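Local atomic coordinates of CRISPR-associated protein, Cse2 family (Meiothermus ruber, PDB entry 3WA8), a protein that probably binds G-rich crRNA and stabilises the R-loop as the CasB (Cse2) component of a type I-E CRISPR interference complex. Residues A[164-167]-A[168-172]; A[65-68]-A[69-73]; A[107-110]-A[111-115]; A[43-46]-A[47-51]; A[73-77]-A[78-82]. All coordinates share one frame; numbering follows the deposited sequence.

Contact 1. Residues A[164-167]-A[168-172]; sequences ELLR and DLLAW
Leu166 and Leu170, one turn apart, meet where the branch carbon CG of Leu166, with its CD1 close behind, comes 3.9 Å from the CD1 methyl of Leu170, and the two side chains cross obliquely. Leu166 has its CG anti to the backbone N (chi1 173°), which swings the isobutyl group forward along the helix toward Leu170. One residue earlier, in the next i to i+4 pair, Leu165 CG and Leu169 CD1 touch more loosely at 4.2 Å. The polar contact is between the neighbours Arg167 and Asp168. NE of Arg167 stands 3.6 Å from Asp168 OD1, a long salt bridge in which the carboxylate oxygen sits at the guanidinium edge and in its plane, while the two flat groups are turned 74° apart. All this rides on the last turns of helix 162-170, where Leu169 N reaches Leu165 O at 2.7 Å and Leu170 N reaches Leu166 O at 2.8 Å; at the C-terminal end the i to i+4 bond from Ala171 N to Arg167 O is weak, at 3.4 Å. Moving outward, the carboxylate of Asp168 has firmer partners on helix 178-197: Lys182 pairs with OD1 and Trp183 NE1 donates to OD2, so both oxygens are occupied although the residue is buried. Leu166 packs against Phe14 and Val68, while the side chain of Leu169 reaches Leu145 and comes within about 4 Å of a bound mercury ion.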
loop_
_atom_site.group_PDB
_atom_site.type_symbol
_atom_site.label_atom_id
_atom_site.label_comp_id
_atom_site.label_asym_id
_atom_site.label_seq_id
_atom_site.Cartn_x
_atom_site.Cartn_y
_atom_site.Cartn_z
ATOM N N GLU A 164 0.981 -6.204 3.154
ATOM C CA GLU A 164 -0.477 -6.212 3.247
ATOM C C GLU A 164 -1.076 -5.307 2.159
ATOM O O GLU A 164 -2.096 -5.667 1.558
ATOM C CB GLU A 164 -0.976 -5.850 4.652
ATOM C CG GLU A 164 -1.113 -7.038 5.620
ATOM C CD GLU A 164 0.199 -7.395 6.411
ATOM O OE1 GLU A 164 1.315 -6.952 6.008
ATOM O OE2 GLU A 164 0.107 -8.137 7.437
ATOM N N LEU A 165 -0.433 -4.168 1.876
ATOM C CA LEU A 165 -0.941 -3.280 0.839
ATOM C C LEU A 165 -1.049 -4.030 -0.501
ATOM O O LEU A 165 -2.117 -4.036 -1.164
ATOM C CB LEU A 165 -0.096 -2.018 0.698
ATOM C CG LEU A 165 -0.693 -0.960 -0.255
ATOM C CD1 LEU A 165 -2.002 -0.410 0.281
ATOM C CD2 LEU A 165 0.270 0.209 -0.499
ATOM N N LEU A 166 0.030 -4.716 -0.876
ATOM C CA LEU A 166 0.035 -5.439 -2.141
ATOM C C LEU A 166 -1.057 -6.510 -2.194
ATOM O O LEU A 166 -1.814 -6.568 -3.164
ATOM C CB LEU A 166 1.421 -6.016 -2.433
ATOM C CG LEU A 166 1.533 -6.928 -3.643
ATOM C CD1 LEU A 166 1.160 -6.193 -4.940
ATOM C CD2 LEU A 166 2.920 -7.507 -3.685
ATOM N N ARG A 167 -1.135 -7.332 -1.149
ATOM C CA ARG A 167 -2.184 -8.345 -1.044
ATOM C C ARG A 167 -3.565 -7.697 -1.225
ATOM O O ARG A 167 -4.434 -8.233 -1.927
ATOM C CB ARG A 167 -2.078 -9.087 0.300
ATOM C CG ARG A 167 -3.265 -10.011 0.690
ATOM C CD ARG A 167 -3.444 -10.147 2.247
ATOM N NE ARG A 167 -4.808 -9.768 2.679
ATOM C CZ ARG A 167 -5.707 -10.584 3.269
ATOM N NH1 ARG A 167 -5.411 -11.856 3.561
ATOM N NH2 ARG A 167 -6.926 -10.126 3.596
ATOM N N ASP A 168 -3.746 -6.526 -0.612
ATOM C CA ASP A 168 -5.030 -5.843 -0.637
ATOM C C ASP A 168 -5.324 -5.294 -2.019
ATOM O O ASP A 168 -6.406 -5.550 -2.566
ATOM C CB ASP A 168 -5.102 -4.754 0.430
ATOM C CG ASP A 168 -5.479 -5.300 1.803
ATOM O OD1 ASP A 168 -5.976 -6.445 1.894
ATOM O OD2 ASP A 168 -5.263 -4.587 2.806
ATOM N N LEU A 169 -4.367 -4.578 -2.603
ATOM C CA LEU A 169 -4.522 -4.163 -3.984
ATOM C C LEU A 169 -4.814 -5.339 -4.900
ATOM O O LEU A 169 -5.652 -5.221 -5.784
ATOM C CB LEU A 169 -3.307 -3.417 -4.477
ATOM C CG LEU A 169 -3.041 -2.104 -3.750
ATOM C CD1 LEU A 169 -1.791 -1.454 -4.322
ATOM C CD2 LEU A 169 -4.237 -1.164 -3.869
ATOM N N LEU A 170 -4.173 -6.490 -4.697
ATOM C CA LEU A 170 -4.402 -7.580 -5.622
ATOM C C LEU A 170 -5.849 -7.988 -5.615
ATOM O O LEU A 170 -6.343 -8.496 -6.606
ATOM C CB LEU A 170 -3.500 -8.767 -5.338
ATOM C CG LEU A 170 -2.038 -8.616 -5.783
ATOM C CD1 LEU A 170 -1.122 -9.467 -4.908
ATOM C CD2 LEU A 170 -1.804 -8.887 -7.279
ATOM N N ALA A 171 -6.546 -7.738 -4.508
ATOM C CA ALA A 171 -7.911 -8.253 -4.351
ATOM C C ALA A 171 -8.986 -7.182 -4.472
ATOM O O ALA A 171 -10.174 -7.437 -4.240
ATOM C CB ALA A 171 -8.047 -9.033 -3.067
ATOM N N TRP A 172 -8.550 -6.005 -4.892
ATOM C CA TRP A 172 -9.424 -4.882 -5.172
ATOM C C TRP A 172 -10.695 -5.175 -5.969
ATOM O O TRP A 172 -11.732 -4.644 -5.621
ATOM C CB TRP A 172 -8.639 -3.781 -5.869
ATOM C CG TRP A 172 -9.256 -2.465 -5.735
ATOM C CD1 TRP A 172 -9.966 -1.791 -6.681
ATOM C CD2 TRP A 172 -9.239 -1.644 -4.580
ATOM N NE1 TRP A 172 -10.387 -0.582 -6.191
ATOM C CE2 TRP A 172 -9.943 -0.458 -4.901
ATOM C CE3 TRP A 172 -8.688 -1.783 -3.298
ATOM C CZ2 TRP A 172 -10.129 0.577 -3.979
ATOM C CZ3 TRP A 172 -8.868 -0.749 -2.371
ATOM C CH2 TRP A 172 -9.593 0.408 -2.715
#

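Contact 2. Residues A[65-68]-A[69-73]; sequences YYLV and AGLWA
From Tyr65 to Trp72 the backbone runs as unbroken alpha helix, with Ala69 N bonded to Tyr65 O at 2.9 Å, Gly70 N to Tyr66 O at 2.8 Å, and the same i to i+4 step repeated by Leu71 on Leu67 and Trp72 on Val68. The side-chain contact proper is between Leu67 and Leu71. They lie next to each other and point the same way, CG of Leu67 4.0 Å from CD1 of Leu71. Their first torsions differ: Leu67 carries its CG anti to the backbone N (chi1 -176°) and leans forward, whereas Leu71 has CG anti to its carbonyl carbon (chi1 -69°) and leans back, and the two therefore converge. Leaning back also brings Leu71 CG to 3.5 Å from Leu67 O. On another side of the helix the methyl of Ala69 sits over the preceding turn, 3.3 Å from Tyr66 O. CB of Trp72 touches Val68 O at 3.1 Å; the indole beyond it leaves the contact, its edge facing Ala69 O in the ring plane and its NE1 bonded to Glu80. The remaining large groups reach neighbours. Tyr65 makes an edge-to-face contact with Phe14, Trp72 another with Trp162, and the hydroxyl of Tyr66 bonds to Glu46 OE2. Leu67, for its part, comes within about 4 Å of a bound mercury ion. With every touching residue buried, this is a central helix of an all-helical protein, helix 59-72, wrapped by helices 24-32, 43-49 and 162-170.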
loop_
_atom_site.group_PDB
_atom_site.type_symbol
_atom_site.label_atom_id
_atom_site.label_comp_id
_atom_site.label_asym_id
_atom_site.label_seq_id
_atom_site.Cartn_x
_atom_site.Cartn_y
_atom_site.Cartn_z
ATOM N N TYR A 65 1.983 -5.121 -8.275
ATOM C CA TYR A 65 3.409 -5.288 -7.945
ATOM C C TYR A 65 4.256 -4.069 -8.239
ATOM O O TYR A 65 4.997 -3.583 -7.374
ATOM C CB TYR A 65 4.010 -6.480 -8.671
ATOM C CG TYR A 65 3.795 -7.766 -7.924
ATOM C CD1 TYR A 65 2.570 -8.401 -7.969
ATOM C CD2 TYR A 65 4.802 -8.332 -7.146
ATOM C CE1 TYR A 65 2.341 -9.540 -7.282
ATOM C CE2 TYR A 65 4.582 -9.524 -6.430
ATOM C CZ TYR A 65 3.336 -10.113 -6.509
ATOM O OH TYR A 65 3.028 -11.297 -5.854
ATOM N N TYR A 66 4.163 -3.575 -9.459
ATOM C CA TYR A 66 5.013 -2.475 -9.865
ATOM C C TYR A 66 4.678 -1.221 -9.105
ATOM O O TYR A 66 5.572 -0.503 -8.668
ATOM C CB TYR A 66 4.934 -2.238 -11.372
ATOM C CG TYR A 66 6.003 -2.963 -12.136
ATOM C CD1 TYR A 66 5.694 -4.061 -12.949
ATOM C CD2 TYR A 66 7.338 -2.582 -12.024
ATOM C CE1 TYR A 66 6.676 -4.721 -13.664
ATOM C CE2 TYR A 66 8.328 -3.238 -12.730
ATOM C CZ TYR A 66 7.982 -4.308 -13.545
ATOM O OH TYR A 66 8.973 -4.956 -14.228
ATOM N N LEU A 67 3.389 -0.951 -8.942
ATOM C CA LEU A 67 2.948 0.183 -8.150
ATOM C C LEU A 67 3.505 0.056 -6.729
ATOM O O LEU A 67 4.010 1.024 -6.181
ATOM C CB LEU A 67 1.428 0.239 -8.100
ATOM C CG LEU A 67 0.770 1.416 -7.394
ATOM C CD1 LEU A 67 1.075 2.687 -8.114
ATOM C CD2 LEU A 67 -0.723 1.214 -7.371
ATOM N N VAL A 68 3.439 -1.118 -6.119
ATOM C CA VAL A 68 3.901 -1.167 -4.743
ATOM C C VAL A 68 5.407 -0.951 -4.729
ATOM O O VAL A 68 5.950 -0.263 -3.836
ATOM C CB VAL A 68 3.481 -2.450 -3.962
ATOM C CG1 VAL A 68 4.249 -2.562 -2.686
ATOM C CG2 VAL A 68 2.017 -2.402 -3.625
ATOM N N ALA A 69 6.079 -1.502 -5.735
ATOM C CA ALA A 69 7.501 -1.297 -5.840
ATOM C C ALA A 69 7.799 0.210 -5.876
ATOM O O ALA A 69 8.604 0.730 -5.073
ATOM C CB ALA A 69 8.012 -1.977 -7.052
ATOM N N GLY A 70 7.114 0.926 -6.767
ATOM C CA GLY A 70 7.365 2.353 -6.929
ATOM C C GLY A 70 7.117 3.120 -5.653
ATOM O O GLY A 70 7.934 3.970 -5.262
ATOM N N LEU A 71 6.001 2.822 -4.985
ATOM C CA LEU A 71 5.672 3.572 -3.791
ATOM C C LEU A 71 6.714 3.273 -2.732
ATOM O O LEU A 71 7.184 4.174 -2.036
ATOM C CB LEU A 71 4.285 3.230 -3.275
ATOM C CG LEU A 71 3.158 3.712 -4.186
ATOM C CD1 LEU A 71 1.780 3.062 -3.860
ATOM C CD2 LEU A 71 3.120 5.228 -4.192
ATOM N N TRP A 72 7.089 2.002 -2.638
ATOM C CA TRP A 72 8.003 1.579 -1.622
ATOM C C TRP A 72 9.321 2.282 -1.908
ATOM O O TRP A 72 9.975 2.805 -1.007
ATOM C CB TRP A 72 8.139 0.059 -1.641
ATOM C CG TRP A 72 9.300 -0.407 -0.878
ATOM C CD1 TRP A 72 9.390 -0.513 0.472
ATOM C CD2 TRP A 72 10.585 -0.787 -1.403
ATOM N NE1 TRP A 72 10.661 -0.924 0.827
ATOM C CE2 TRP A 72 11.407 -1.106 -0.309
ATOM C CE3 TRP A 72 11.121 -0.878 -2.693
ATOM C CZ2 TRP A 72 12.729 -1.538 -0.462
ATOM C CZ3 TRP A 72 12.452 -1.308 -2.842
ATOM C CH2 TRP A 72 13.232 -1.629 -1.735
ATOM N N ALA A 73 9.685 2.320 -3.188
ATOM C CA ALA A 73 10.947 2.914 -3.635
ATOM C C ALA A 73 10.949 4.417 -3.386
ATOM O O ALA A 73 11.969 5.066 -3.511
ATOM C CB ALA A 73 11.138 2.616 -5.087
#

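Contact 3. Residues A[107-110]-A[111-115]; sequences RTLG and HAIAQ
Thr108 begins the contact through its carbonyl oxygen, which takes weak bonds from His111 N at 2.9 Å and from Ala112 N at 3.4 Å as the chain tightens into its first turn. Its hydroxyl, at chi1 81°, bonds back to Tyr105 O, so the side chain ties back to helix 102-106 while the carbonyl starts the next helix. Leu109 comes next and carries the apolar part. With CG anti to the backbone N (chi1 -156°) its two methyls share the next turn: CD1 meets the CB of Ala112 at 4.1 Å, and CD2 meets CD1 of Ile113 at 3.9 Å. Ile113 answers by sending CG1 back beside its own backbone N, which also lays CG1 3.4 Å from Leu109 O. That oxygen receives the first regular bond of the helix, from Ile113 N at 2.8 Å. Gly110 has only backbone to offer; its O accepts from Ala114 N at 2.9 Å, and the CB of Ala114 lies 3.6 Å from the same oxygen. His111, meanwhile, carries its ring away from this turn, where ND1 bonds to Thr190 OG1 on helix 178-197. Leu109 and Ile113 lie on a different side of the helix, with Leu145 and Leu165 against the former and Met148 and Ile152 against the latter. This is the first turn of helix 109-119, with Thr108 at its N-cap position; weak bonds to its carbonyl give way to regular i to i+4 bonds.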
loop_
_atom_site.group_PDB
_atom_site.type_symbol
_atom_site.label_atom_id
_atom_site.label_comp_id
_atom_site.label_asym_id
_atom_site.label_seq_id
_atom_site.Cartn_x
_atom_site.Cartn_y
_atom_site.Cartn_z
ATOM N N ARG A 107 -2.906 -3.593 10.343
ATOM C CA ARG A 107 -2.022 -3.906 9.239
ATOM C C ARG A 107 -2.539 -3.483 7.858
ATOM O O ARG A 107 -1.819 -3.612 6.869
ATOM C CB ARG A 107 -1.608 -5.386 9.295
ATOM C CG ARG A 107 -0.509 -5.649 10.331
ATOM C CD ARG A 107 -0.083 -7.109 10.404
ATOM N NE ARG A 107 1.140 -7.294 11.201
ATOM C CZ ARG A 107 2.387 -7.165 10.732
ATOM N NH1 ARG A 107 2.602 -6.850 9.454
ATOM N NH2 ARG A 107 3.432 -7.358 11.544
ATOM N N THR A 108 -3.745 -2.925 7.799
ATOM C CA THR A 108 -4.348 -2.500 6.530
ATOM C C THR A 108 -4.224 -0.994 6.288
ATOM O O THR A 108 -4.090 -0.222 7.221
ATOM C CB THR A 108 -5.846 -2.834 6.485
ATOM O OG1 THR A 108 -6.574 -1.822 7.198
ATOM C CG2 THR A 108 -6.137 -4.199 7.073
ATOM N N LEU A 109 -4.310 -0.563 5.042
ATOM C CA LEU A 109 -4.077 0.840 4.757
ATOM C C LEU A 109 -5.144 1.734 5.413
ATOM O O LEU A 109 -4.899 2.924 5.716
ATOM C CB LEU A 109 -4.001 1.091 3.258
ATOM C CG LEU A 109 -3.202 2.368 2.986
ATOM C CD1 LEU A 109 -1.730 2.108 3.302
ATOM C CD2 LEU A 109 -3.389 2.922 1.563
ATOM N N GLY A 110 -6.326 1.159 5.626
ATOM C CA GLY A 110 -7.372 1.842 6.358
ATOM C C GLY A 110 -6.816 2.329 7.687
ATOM O O GLY A 110 -6.964 3.511 8.055
ATOM N N HIS A 111 -6.136 1.444 8.411
ATOM C CA HIS A 111 -5.577 1.881 9.687
ATOM C C HIS A 111 -4.567 3.029 9.496
ATOM O O HIS A 111 -4.588 4.003 10.266
ATOM C CB HIS A 111 -5.003 0.722 10.495
ATOM C CG HIS A 111 -4.242 1.154 11.711
ATOM N ND1 HIS A 111 -4.847 1.399 12.923
ATOM C CD2 HIS A 111 -2.919 1.370 11.903
ATOM C CE1 HIS A 111 -3.932 1.743 13.810
ATOM N NE2 HIS A 111 -2.754 1.744 13.211
ATOM N N ALA A 112 -3.709 2.932 8.474
ATOM C CA ALA A 112 -2.699 3.975 8.255
ATOM C C ALA A 112 -3.414 5.307 8.005
ATOM O O ALA A 112 -3.044 6.339 8.593
ATOM C CB ALA A 112 -1.758 3.622 7.121
ATOM N N ILE A 113 -4.478 5.258 7.193
ATOM C CA ILE A 113 -5.186 6.461 6.805
ATOM C C ILE A 113 -5.884 7.106 8.009
ATOM O O ILE A 113 -5.893 8.349 8.152
ATOM C CB ILE A 113 -6.144 6.206 5.626
ATOM C CG1 ILE A 113 -5.344 6.006 4.346
ATOM C CG2 ILE A 113 -7.104 7.393 5.395
ATOM C CD1 ILE A 113 -6.054 5.168 3.326
ATOM N N ALA A 114 -6.443 6.275 8.886
ATOM C CA ALA A 114 -7.100 6.802 10.067
ATOM C C ALA A 114 -6.088 7.532 10.923
ATOM O O ALA A 114 -6.380 8.595 11.475
ATOM C CB ALA A 114 -7.740 5.710 10.847
ATOM N N GLN A 115 -4.887 6.972 11.023
ATOM C CA GLN A 115 -3.833 7.569 11.831
ATOM C C GLN A 115 -3.505 8.956 11.291
ATOM O O GLN A 115 -3.286 9.901 12.063
ATOM C CB GLN A 115 -2.591 6.675 11.841
ATOM C CG GLN A 115 -2.672 5.547 12.825
ATOM C CD GLN A 115 -1.496 4.614 12.745
ATOM O OE1 GLN A 115 -1.132 4.149 11.675
ATOM N NE2 GLN A 115 -0.918 4.304 13.887
#

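Contact 4. Residues A[43-46]-A[47-51]; sequences PLVE and GFLGR
Leu49 turns back over Val45, and its side chain can be followed atom by atom. CB lies 3.8 Å from Val45 O, the oxygen that accepts from Leu49 N. CG comes nearer to that oxygen, at 3.5 Å, because chi1 of -58° places it beside the backbone N and anti to the carbonyl carbon. From there CD1 reaches CG1 of Val45 at 3.8 Å; the two side chains run alongside each other and point the same way. The other methyl, CD2, packs against the ring of Tyr65 on helix 59-72. An alanine here would strip CG and both methyls, and is likely to leave Val45 CG1 without its neighbour and open a gap against the Tyr65 ring. The backbone keeps the i to i+4 pattern: Gly47 N meets Pro43 O at 2.6 Å, Leu49 N meets Val45 O at 2.9 Å, and Gly50 N meets Glu46 O at 2.7 Å. Phe48 N is shared, bonding to Leu44 O and only weakly to Val45 O. Past the last turn Arg51 folds back and lays a guanidinium face over Gly47 O, which stands 3.2 Å above the plane, offset toward the rim. Helix 43-49 lies out toward the surface, with Val45 and Leu49 turned to helix 59-72, where Arg62 pairs with Glu46, Leu44 against helix 24-32, and the ring of Phe48 edge-to-face with Phe14 of helix 10-21.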
loop_
_atom_site.group_PDB
_atom_site.type_symbol
_atom_site.label_atom_id
_atom_site.label_comp_id
_atom_site.label_asym_id
_atom_site.label_seq_id
_atom_site.Cartn_x
_atom_site.Cartn_y
_atom_site.Cartn_z
ATOM N N PRO A 43 14.159 -5.581 -14.220
ATOM C CA PRO A 43 14.471 -7.026 -14.260
ATOM C C PRO A 43 14.189 -7.672 -12.928
ATOM O O PRO A 43 13.514 -8.687 -12.872
ATOM C CB PRO A 43 15.962 -7.066 -14.556
ATOM C CG PRO A 43 16.217 -5.847 -15.326
ATOM C CD PRO A 43 15.279 -4.779 -14.731
ATOM N N LEU A 44 14.669 -7.055 -11.858
ATOM C CA LEU A 44 14.340 -7.489 -10.505
ATOM C C LEU A 44 12.874 -7.932 -10.305
ATOM O O LEU A 44 12.592 -9.065 -9.863
ATOM C CB LEU A 44 14.658 -6.362 -9.523
ATOM C CG LEU A 44 14.886 -6.847 -8.091
ATOM C CD1 LEU A 44 15.997 -7.931 -8.048
ATOM C CD2 LEU A 44 15.217 -5.684 -7.175
ATOM N N VAL A 45 11.953 -7.034 -10.636
ATOM C CA VAL A 45 10.523 -7.284 -10.471
ATOM C C VAL A 45 10.053 -8.335 -11.444
ATOM O O VAL A 45 9.402 -9.300 -11.035
ATOM C CB VAL A 45 9.742 -6.004 -10.694
ATOM C CG1 VAL A 45 8.263 -6.294 -10.794
ATOM C CG2 VAL A 45 10.076 -5.000 -9.574
ATOM N N GLU A 46 10.420 -8.160 -12.717
ATOM C CA GLU A 46 10.111 -9.119 -13.776
ATOM C C GLU A 46 10.532 -10.538 -13.403
ATOM O O GLU A 46 9.795 -11.508 -13.639
ATOM C CB GLU A 46 10.810 -8.715 -15.064
ATOM C CG GLU A 46 10.272 -7.457 -15.687
ATOM C CD GLU A 46 8.835 -7.583 -16.107
ATOM O OE1 GLU A 46 8.438 -8.694 -16.503
ATOM O OE2 GLU A 46 8.100 -6.577 -16.046
ATOM N N GLY A 47 11.730 -10.640 -12.837
ATOM C CA GLY A 47 12.240 -11.880 -12.325
ATOM C C GLY A 47 11.269 -12.494 -11.348
ATOM O O GLY A 47 10.956 -13.692 -11.432
ATOM N N PHE A 48 10.777 -11.677 -10.419
ATOM C CA PHE A 48 9.940 -12.206 -9.355
ATOM C C PHE A 48 8.608 -12.635 -9.935
ATOM O O PHE A 48 8.137 -13.740 -9.653
ATOM C CB PHE A 48 9.778 -11.187 -8.240
ATOM C CG PHE A 48 9.125 -11.729 -7.017
ATOM C CD1 PHE A 48 9.890 -12.206 -5.961
ATOM C CD2 PHE A 48 7.740 -11.751 -6.903
ATOM C CE1 PHE A 48 9.294 -12.714 -4.811
ATOM C CE2 PHE A 48 7.125 -12.267 -5.750
ATOM C CZ PHE A 48 7.909 -12.747 -4.704
ATOM N N LEU A 49 8.027 -11.789 -10.786
ATOM C CA LEU A 49 6.751 -12.122 -11.435
ATOM C C LEU A 49 6.886 -13.323 -12.357
ATOM O O LEU A 49 5.962 -14.111 -12.485
ATOM C CB LEU A 49 6.198 -10.948 -12.233
ATOM C CG LEU A 49 5.923 -9.618 -11.536
ATOM C CD1 LEU A 49 5.767 -8.518 -12.541
ATOM C CD2 LEU A 49 4.679 -9.740 -10.698
ATOM N N GLY A 50 8.039 -13.450 -12.998
ATOM C CA GLY A 50 8.287 -14.545 -13.918
ATOM C C GLY A 50 8.480 -15.879 -13.225
ATOM O O GLY A 50 8.628 -16.910 -13.879
ATOM N N ARG A 51 8.483 -15.867 -11.898
ATOM C CA ARG A 51 8.655 -17.094 -11.146
ATOM C C ARG A 51 7.354 -17.604 -10.527
ATOM O O ARG A 51 7.358 -18.555 -9.745
ATOM C CB ARG A 51 9.779 -16.948 -10.111
ATOM C CG ARG A 51 11.189 -17.157 -10.710
ATOM C CD ARG A 51 12.292 -17.200 -9.646
ATOM N NE ARG A 51 12.307 -15.989 -8.811
ATOM C CZ ARG A 51 12.976 -14.871 -9.105
ATOM N NH1 ARG A 51 13.706 -14.786 -10.218
ATOM N NH2 ARG A 51 12.921 -13.829 -8.282
#

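Contact 5. Residues A[73-77]-A[78-82]; sequences ASTVS and SSELE
An N-cap opens helix 78-82, with Ser77 in the capping position and Glu80 three residues on as its partner. OG of Ser77 accepts from Glu80 N at 3.0 Å with an N-H...O angle of 151°. The same N-H also leans on Ser77 O at 3.3 Å, a poorer approach, since the nitrogen stands well above the carbonyl plane, 67° out of it. Just before, Thr75 forms an ST turn: its OG1 accepts from Ser77 N at 3.2 Å, nearly straight. That amide is thus satisfied by Thr75, while the carboxylate of Glu80 points off to other partners, so this is a serine N-cap without the reciprocal bond of a capping box. The apolar touch lies between Thr75 and Glu80, CG2 to CG at 3.8 Å. Thr75 sends OG1 anti to its N (chi1 -169°), toward the turn, leaving the methyl for the aliphatic part of Glu80. A valine in its place would lack the hydroxyl and would probably leave Ser77 N without its acceptor, undo the ST turn and cost Glu153 OE2 its bond to OG1. Further out, Glu153 OE1 accepts from Val76 N, and Ser78 OG bonds to Asp156 O. Glu80 bends at chi2 to place OE1 in a salt bridge with Arg19 and OE2 in a hydrogen bond with Trp72 NE1; its side chain is about 6 Å from a bound mercury ion.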
loop_
_atom_site.group_PDB
_atom_site.type_symbol
_atom_site.label_atom_id
_atom_site.label_comp_id
_atom_site.label_asym_id
_atom_site.label_seq_id
_atom_site.Cartn_x
_atom_site.Cartn_y
_atom_site.Cartn_z
ATOM N N ALA A 73 9.685 2.320 -3.188
ATOM C CA ALA A 73 10.947 2.914 -3.635
ATOM C C ALA A 73 10.949 4.417 -3.386
ATOM O O ALA A 73 11.969 5.066 -3.511
ATOM C CB ALA A 73 11.138 2.616 -5.087
ATOM N N SER A 74 9.792 4.963 -3.024
ATOM C CA SER A 74 9.659 6.398 -2.782
ATOM C C SER A 74 9.630 6.724 -1.317
ATOM O O SER A 74 9.664 7.891 -0.939
ATOM C CB SER A 74 8.365 6.925 -3.385
ATOM O OG SER A 74 8.403 6.818 -4.780
ATOM N N THR A 75 9.571 5.701 -0.479
ATOM C CA THR A 75 9.281 5.938 0.926
ATOM C C THR A 75 10.243 6.844 1.683
ATOM O O THR A 75 11.392 7.001 1.333
ATOM C CB THR A 75 9.078 4.647 1.722
ATOM O OG1 THR A 75 8.556 5.010 3.011
ATOM C CG2 THR A 75 10.401 3.879 1.884
ATOM N N VAL A 76 9.742 7.405 2.762
ATOM C CA VAL A 76 10.485 8.356 3.559
ATOM C C VAL A 76 10.233 8.072 5.044
ATOM O O VAL A 76 10.843 8.695 5.916
ATOM C CB VAL A 76 10.066 9.800 3.154
ATOM C CG1 VAL A 76 9.946 10.711 4.344
ATOM C CG2 VAL A 76 11.031 10.356 2.132
ATOM N N SER A 77 9.342 7.116 5.322
ATOM C CA SER A 77 8.855 6.890 6.682
ATOM C C SER A 77 9.938 6.311 7.578
ATOM O O SER A 77 10.772 5.512 7.132
ATOM C CB SER A 77 7.693 5.920 6.674
ATOM O OG SER A 77 8.192 4.626 6.965
ATOM N N SER A 78 9.897 6.696 8.850
ATOM C CA SER A 78 10.826 6.172 9.849
ATOM C C SER A 78 10.588 4.684 10.067
ATOM O O SER A 78 11.523 3.920 10.285
ATOM C CB SER A 78 10.720 6.958 11.157
ATOM O OG SER A 78 9.385 7.345 11.401
ATOM N N SER A 79 9.330 4.282 9.951
ATOM C CA SER A 79 8.940 2.894 10.089
ATOM C C SER A 79 9.658 1.971 9.117
ATOM O O SER A 79 9.973 0.842 9.480
ATOM C CB SER A 79 7.439 2.758 9.937
ATOM O OG SER A 79 6.778 3.537 10.924
ATOM N N GLU A 80 9.953 2.437 7.907
ATOM C CA GLU A 80 10.727 1.613 6.974
ATOM C C GLU A 80 12.186 1.467 7.415
ATOM O O GLU A 80 12.849 0.478 7.085
ATOM C CB GLU A 80 10.637 2.146 5.542
ATOM C CG GLU A 80 11.719 1.623 4.591
ATOM C CD GLU A 80 11.419 0.254 3.970
ATOM O OE1 GLU A 80 10.319 -0.306 4.148
ATOM O OE2 GLU A 80 12.312 -0.260 3.262
ATOM N N LEU A 81 12.694 2.434 8.164
ATOM C CA LEU A 81 14.055 2.315 8.653
ATOM C C LEU A 81 14.124 1.218 9.710
ATOM O O LEU A 81 15.166 0.598 9.901
ATOM C CB LEU A 81 14.559 3.646 9.200
ATOM C CG LEU A 81 14.465 4.857 8.267
ATOM C CD1 LEU A 81 15.051 6.086 8.930
ATOM C CD2 LEU A 81 15.159 4.592 6.955
ATOM N N GLU A 82 12.996 0.968 10.376
ATOM C CA GLU A 82 12.874 -0.145 11.318
ATOM C C GLU A 82 12.757 -1.514 10.644
ATOM O O GLU A 82 13.354 -2.489 11.117
ATOM C CB GLU A 82 11.712 0.088 12.270
ATOM C CG GLU A 82 12.193 0.462 13.650
ATOM C CD GLU A 82 11.385 1.564 14.315
ATOM O OE1 GLU A 82 10.356 2.016 13.757
ATOM O OE2 GLU A 82 11.800 1.977 15.425
#

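How the contacts relate
Each contact closes only a helical turn or a cap, so none nests in or crosses another; from the N terminus they run 4, 2, 5, 3, 1. Contact 4 lies on helix 43-49 and packs on contact 2 of the next helix, 59-72. Contact 2 leads directly into contact 5, sharing Ala73, through the loop to helix 78-82. Contact 3 begins helix 109-119 on the other side of the chain's centre from contacts 2 and 4, its centre about 29 Å from that of contact 4. Contact 1, on helix 162-170, touches both contact 2 and contact 3 and so bridges those two, which do not meet. Contacts 1 and 5 stay apart.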